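Local coordinates for putative uncharacterized protein (Wolbachia pipientis, PDB 3F4S) that probably acts as a DsbA-type thiol-disulfide oxidoreductase, using a redox-active cysteine pair on a thioredoxin fold to form disulfide bonds in other proteins, at residues Leu94-Tyr98 with Leu138-Phe143; Ala110-Ser114 with Leu128-Ile132. The protein carries 1 engineered substitution. All coordinates share one frame. Numbering follows the deposited sequence.

In the fold
Both contacts lie in the all-helical part of the chain inserted between strands 75-81 and 174-179 of the thioredoxin fold, as in DsbA relatives, and their centres are about 13 Å apart. Helix 140-147 of contact 1 is the next helix in the chain after 127-135 of contact 2. L129 is shared by the two contacts: its CB packs 3.8 Å from L94 CD2, and the O of L129 lies 3.6 Å from F143 CE1. S136 adds a polar link, hydrogen-bonded to Y98 OH and to the carbonyl of I132. F112, on the side of helix 101-113 turned away from 128-132, touches C54 of the C51-C54 disulfide, the probable redox-active pair; contact 1 holds the second disulfide, C97-C146.

Contact 1: residues Leu94-Tyr98 with Leu138-Phe143; sequences LSHCY and LKQDAF
This contact fastens the end of one helix to the start of another in the helical domain of a DsbA-like thioredoxin fold. Residues 94-98 leave helix 86-94 in a turn: S95-C97 keep helical phi/psi, C97 N bonds to L94 O at 2.8 Å, and Y98 opens to -115/104. In the other segment, L138 and K139 are extended (-79/124 and -71/153), and K139, the N-cap residue, accepts F143 N on its O at 2.9 Å as the helix begins. The backbones approach with CA atoms of L94 and F143 7.0 Å apart and those of C97 and A142 7.2 Å apart.

The main bump is L138 (chi1 t, chi2 p). Its CD2 enters a hollow walled by L94 CD1 at 3.7 Å, C97 CB at 3.9 Å and Y98 OH at 3.6 Å; a branched, apolar leucine suits the hollow. Y98 OH is hydrogen-bonded to S136 OG. L94, also t/p, presses CD2 to 3.5 Å from F143 CE1, the apolar phenyl (chi1 t) meeting it there. Small A142 leaves room for the C97-C146 disulfide, which locks the turn to helix 140-147: C97 SG sits 3.3 Å from A142 O.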
# COMPACT_ATOMS: atom_id res chain seq x y z
N LEU A 94 7.17 -11.20 -3.24
CA LEU A 94 7.24 -11.20 -4.69
C LEU A 94 7.16 -9.78 -5.27
O LEU A 94 7.76 -9.50 -6.31
CB LEU A 94 6.16 -12.10 -5.30
CG LEU A 94 6.21 -12.32 -6.81
CD1 LEU A 94 7.60 -12.78 -7.26
CD2 LEU A 94 5.14 -13.32 -7.23
N SER A 95 6.44 -8.89 -4.60
CA SER A 95 6.29 -7.52 -5.09
C SER A 95 7.65 -6.83 -5.26
O SER A 95 7.79 -5.90 -6.04
CB SER A 95 5.38 -6.69 -4.19
OG SER A 95 6.05 -6.31 -3.00
N HIS A 96 8.65 -7.31 -4.52
CA HIS A 96 9.98 -6.72 -4.61
C HIS A 96 10.73 -7.10 -5.88
O HIS A 96 11.81 -6.56 -6.15
CB HIS A 96 10.79 -7.08 -3.37
CG HIS A 96 10.35 -6.34 -2.15
ND1 HIS A 96 11.13 -5.36 -1.55
CD2 HIS A 96 9.20 -6.40 -1.43
CE1 HIS A 96 10.48 -4.87 -0.51
NE2 HIS A 96 9.31 -5.48 -0.41
N CYS A 97 10.16 -8.01 -6.66
CA CYS A 97 10.68 -8.31 -8.00
C CYS A 97 10.28 -7.23 -9.02
O CYS A 97 10.68 -7.28 -10.18
CB CYS A 97 10.16 -9.67 -8.49
SG CYS A 97 11.34 -11.05 -8.46
N TYR A 98 9.47 -6.26 -8.58
CA TYR A 98 8.96 -5.20 -9.45
C TYR A 98 9.50 -3.84 -9.02
O TYR A 98 9.04 -3.27 -8.02
CB TYR A 98 7.43 -5.23 -9.48
CG TYR A 98 6.90 -6.55 -9.98
CD1 TYR A 98 6.54 -6.71 -11.31
CD2 TYR A 98 6.81 -7.64 -9.14
CE1 TYR A 98 6.08 -7.94 -11.78
CE2 TYR A 98 6.35 -8.86 -9.59
CZ TYR A 98 5.99 -9.00 -10.91
OH TYR A 98 5.53 -10.22 -11.35
N LEU A 138 7.87 -12.26 -15.75
CA LEU A 138 8.90 -12.47 -14.75
C LEU A 138 9.45 -13.88 -14.92
O LEU A 138 8.70 -14.85 -14.90
CB LEU A 138 8.30 -12.30 -13.34
CG LEU A 138 9.27 -12.30 -12.16
CD1 LEU A 138 10.26 -11.14 -12.25
CD2 LEU A 138 8.51 -12.25 -10.84
N LYS A 139 10.76 -14.00 -15.11
CA LYS A 139 11.35 -15.31 -15.35
C LYS A 139 11.33 -16.17 -14.09
O LYS A 139 11.34 -15.65 -12.97
CB LYS A 139 12.77 -15.18 -15.90
CG LYS A 139 12.81 -14.88 -17.39
CD LYS A 139 14.23 -14.87 -17.93
CE LYS A 139 14.86 -16.26 -17.90
NZ LYS A 139 16.16 -16.30 -18.65
N GLN A 140 11.31 -17.49 -14.27
CA GLN A 140 11.20 -18.39 -13.13
C GLN A 140 12.32 -18.21 -12.11
O GLN A 140 12.07 -18.23 -10.90
CB GLN A 140 11.13 -19.85 -13.59
CG GLN A 140 10.78 -20.82 -12.46
CD GLN A 140 9.46 -20.47 -11.79
OE1 GLN A 140 8.53 -19.97 -12.43
NE2 GLN A 140 9.38 -20.72 -10.49
N ASP A 141 13.56 -18.01 -12.57
CA ASP A 141 14.67 -17.85 -11.63
C ASP A 141 14.51 -16.59 -10.76
O ASP A 141 14.80 -16.61 -9.57
CB ASP A 141 16.04 -17.88 -12.32
CG ASP A 141 16.17 -16.86 -13.45
OD1 ASP A 141 15.22 -16.10 -13.71
OD2 ASP A 141 17.25 -16.83 -14.09
N ALA A 142 14.04 -15.51 -11.37
CA ALA A 142 13.79 -14.27 -10.65
C ALA A 142 12.64 -14.46 -9.66
O ALA A 142 12.72 -14.03 -8.51
CB ALA A 142 13.47 -13.15 -11.62
N PHE A 143 11.57 -15.11 -10.13
CA PHE A 143 10.43 -15.46 -9.29
C PHE A 143 10.89 -16.24 -8.05
O PHE A 143 10.56 -15.87 -6.91
CB PHE A 143 9.43 -16.30 -10.10
CG PHE A 143 8.27 -16.83 -9.30
CD1 PHE A 143 7.13 -16.06 -9.10
CD2 PHE A 143 8.30 -18.12 -8.78
CE1 PHE A 143 6.06 -16.55 -8.37
CE2 PHE A 143 7.23 -18.61 -8.05
CZ PHE A 143 6.11 -17.83 -7.85

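Contact 2: residues Ala110-Ser114 with Leu128-Ile132; sequences AVFNS and LLQRI
Two helical segments run side by side in opposite directions, the CA atoms of A110 and I132 7.2 Å apart and those of S114 and L128 7.8 Å apart. Residues 128-132 are regular helix, with I132 N bonded to L128 O at 3.0 Å. Residues 110-113 form the last turn of helix 101-113; S114 then leaves helical geometry at -103/17, its N bonding to V111 O at 3.1 Å and only weakly to A110 O at 3.0 Å.

A110, S114, L128, R131 and I132 all point CA-to-CB toward the other segment. Because alanine is so short, I132 (chi1 m, chi2 t) can lay CD1 into the groove beside it, 4.2 Å from A110 CB and 3.8 Å from V111 CG2. V111 CG2 also meets L129 CD2 at 4.3 Å. The pair belongs to the helical insertion of the DsbA-like fold, where W118 of the connecting loop packs on L128 and L129. At the end of helix 101-113, L128 (t/p) brings CD1 to 3.6 Å from S114 CB and CD2 to 3.5 Å from S114 O. Serine (chi1 m) suits this helix end, being small enough for the leucine and polar enough for R131, whose long side chain reaches across so that NH1 donates to S114 OG at 2.9 Å. Water 1 spans the same pair, accepting from R131 NH2 at 2.9 Å and donating weakly to S114 OG at 3.4 Å.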
# COMPACT_ATOMS: atom_id res chain seq x y z
N ALA A 110 -2.84 -6.45 -9.21
CA ALA A 110 -3.18 -7.76 -9.76
C ALA A 110 -3.48 -8.76 -8.65
O ALA A 110 -4.42 -9.55 -8.75
CB ALA A 110 -2.06 -8.28 -10.65
N VAL A 111 -2.67 -8.75 -7.59
CA VAL A 111 -2.93 -9.67 -6.48
C VAL A 111 -4.30 -9.37 -5.84
O VAL A 111 -5.12 -10.28 -5.65
CB VAL A 111 -1.78 -9.65 -5.42
CG1 VAL A 111 -2.10 -10.62 -4.28
CG2 VAL A 111 -0.43 -10.02 -6.09
N PHE A 112 -4.55 -8.10 -5.52
CA PHE A 112 -5.87 -7.71 -5.00
C PHE A 112 -6.99 -8.18 -5.94
O PHE A 112 -7.99 -8.77 -5.49
CB PHE A 112 -5.98 -6.19 -4.86
CG PHE A 112 -5.34 -5.62 -3.63
CD1 PHE A 112 -5.66 -6.08 -2.36
CD2 PHE A 112 -4.47 -4.54 -3.75
CE1 PHE A 112 -5.08 -5.50 -1.22
CE2 PHE A 112 -3.89 -3.95 -2.63
CZ PHE A 112 -4.20 -4.43 -1.36
N ASN A 113 -6.83 -7.91 -7.23
CA ASN A 113 -7.84 -8.23 -8.24
C ASN A 113 -8.15 -9.72 -8.33
O ASN A 113 -9.24 -10.11 -8.72
CB ASN A 113 -7.40 -7.74 -9.62
CG ASN A 113 -7.68 -6.27 -9.82
OD1 ASN A 113 -8.44 -5.66 -9.08
ND2 ASN A 113 -7.05 -5.69 -10.84
N SER A 114 -7.17 -10.55 -7.98
CA SER A 114 -7.30 -11.98 -8.21
C SER A 114 -7.63 -12.76 -6.93
O SER A 114 -7.49 -13.98 -6.89
CB SER A 114 -6.02 -12.52 -8.85
OG SER A 114 -5.77 -11.86 -10.08
N LEU A 128 -1.43 -18.93 -7.89
CA LEU A 128 -1.87 -17.59 -8.30
C LEU A 128 -0.67 -16.69 -8.58
O LEU A 128 -0.66 -15.95 -9.57
CB LEU A 128 -2.78 -16.95 -7.24
CG LEU A 128 -3.14 -15.49 -7.53
CD1 LEU A 128 -3.74 -15.31 -8.94
CD2 LEU A 128 -4.12 -14.95 -6.48
N LEU A 129 0.33 -16.74 -7.71
CA LEU A 129 1.53 -15.92 -7.93
C LEU A 129 2.31 -16.38 -9.18
O LEU A 129 2.89 -15.56 -9.88
CB LEU A 129 2.44 -15.90 -6.69
CG LEU A 129 1.81 -15.34 -5.40
CD1 LEU A 129 2.84 -15.25 -4.28
CD2 LEU A 129 1.16 -13.98 -5.64
N GLN A 130 2.34 -17.69 -9.44
CA GLN A 130 2.96 -18.19 -10.67
C GLN A 130 2.25 -17.61 -11.89
O GLN A 130 2.89 -17.24 -12.87
CB GLN A 130 2.92 -19.72 -10.75
CG GLN A 130 3.64 -20.44 -9.62
CD GLN A 130 3.55 -21.96 -9.74
OE1 GLN A 130 3.05 -22.49 -10.73
NE2 GLN A 130 4.06 -22.66 -8.73
N ARG A 131 0.93 -17.53 -11.82
CA ARG A 131 0.14 -16.99 -12.92
C ARG A 131 0.44 -15.51 -13.13
O ARG A 131 0.67 -15.04 -14.25
CB ARG A 131 -1.35 -17.23 -12.69
CG ARG A 131 -2.24 -16.64 -13.80
CD ARG A 131 -3.04 -15.47 -13.28
NE ARG A 131 -4.21 -15.92 -12.53
CZ ARG A 131 -5.13 -15.12 -12.01
NH1 ARG A 131 -5.02 -13.80 -12.10
NH2 ARG A 131 -6.17 -15.65 -11.38
N ILE A 132 0.44 -14.76 -12.04
CA ILE A 132 0.71 -13.33 -12.12
C ILE A 132 2.13 -13.07 -12.63
O ILE A 132 2.36 -12.17 -13.44
CB ILE A 132 0.45 -12.63 -10.78
CG1 ILE A 132 -1.06 -12.65 -10.48
CG2 ILE A 132 1.01 -11.21 -10.81
CD1 ILE A 132 -1.45 -12.10 -9.11
O HOH W 1 -8.25 -13.61 -11.52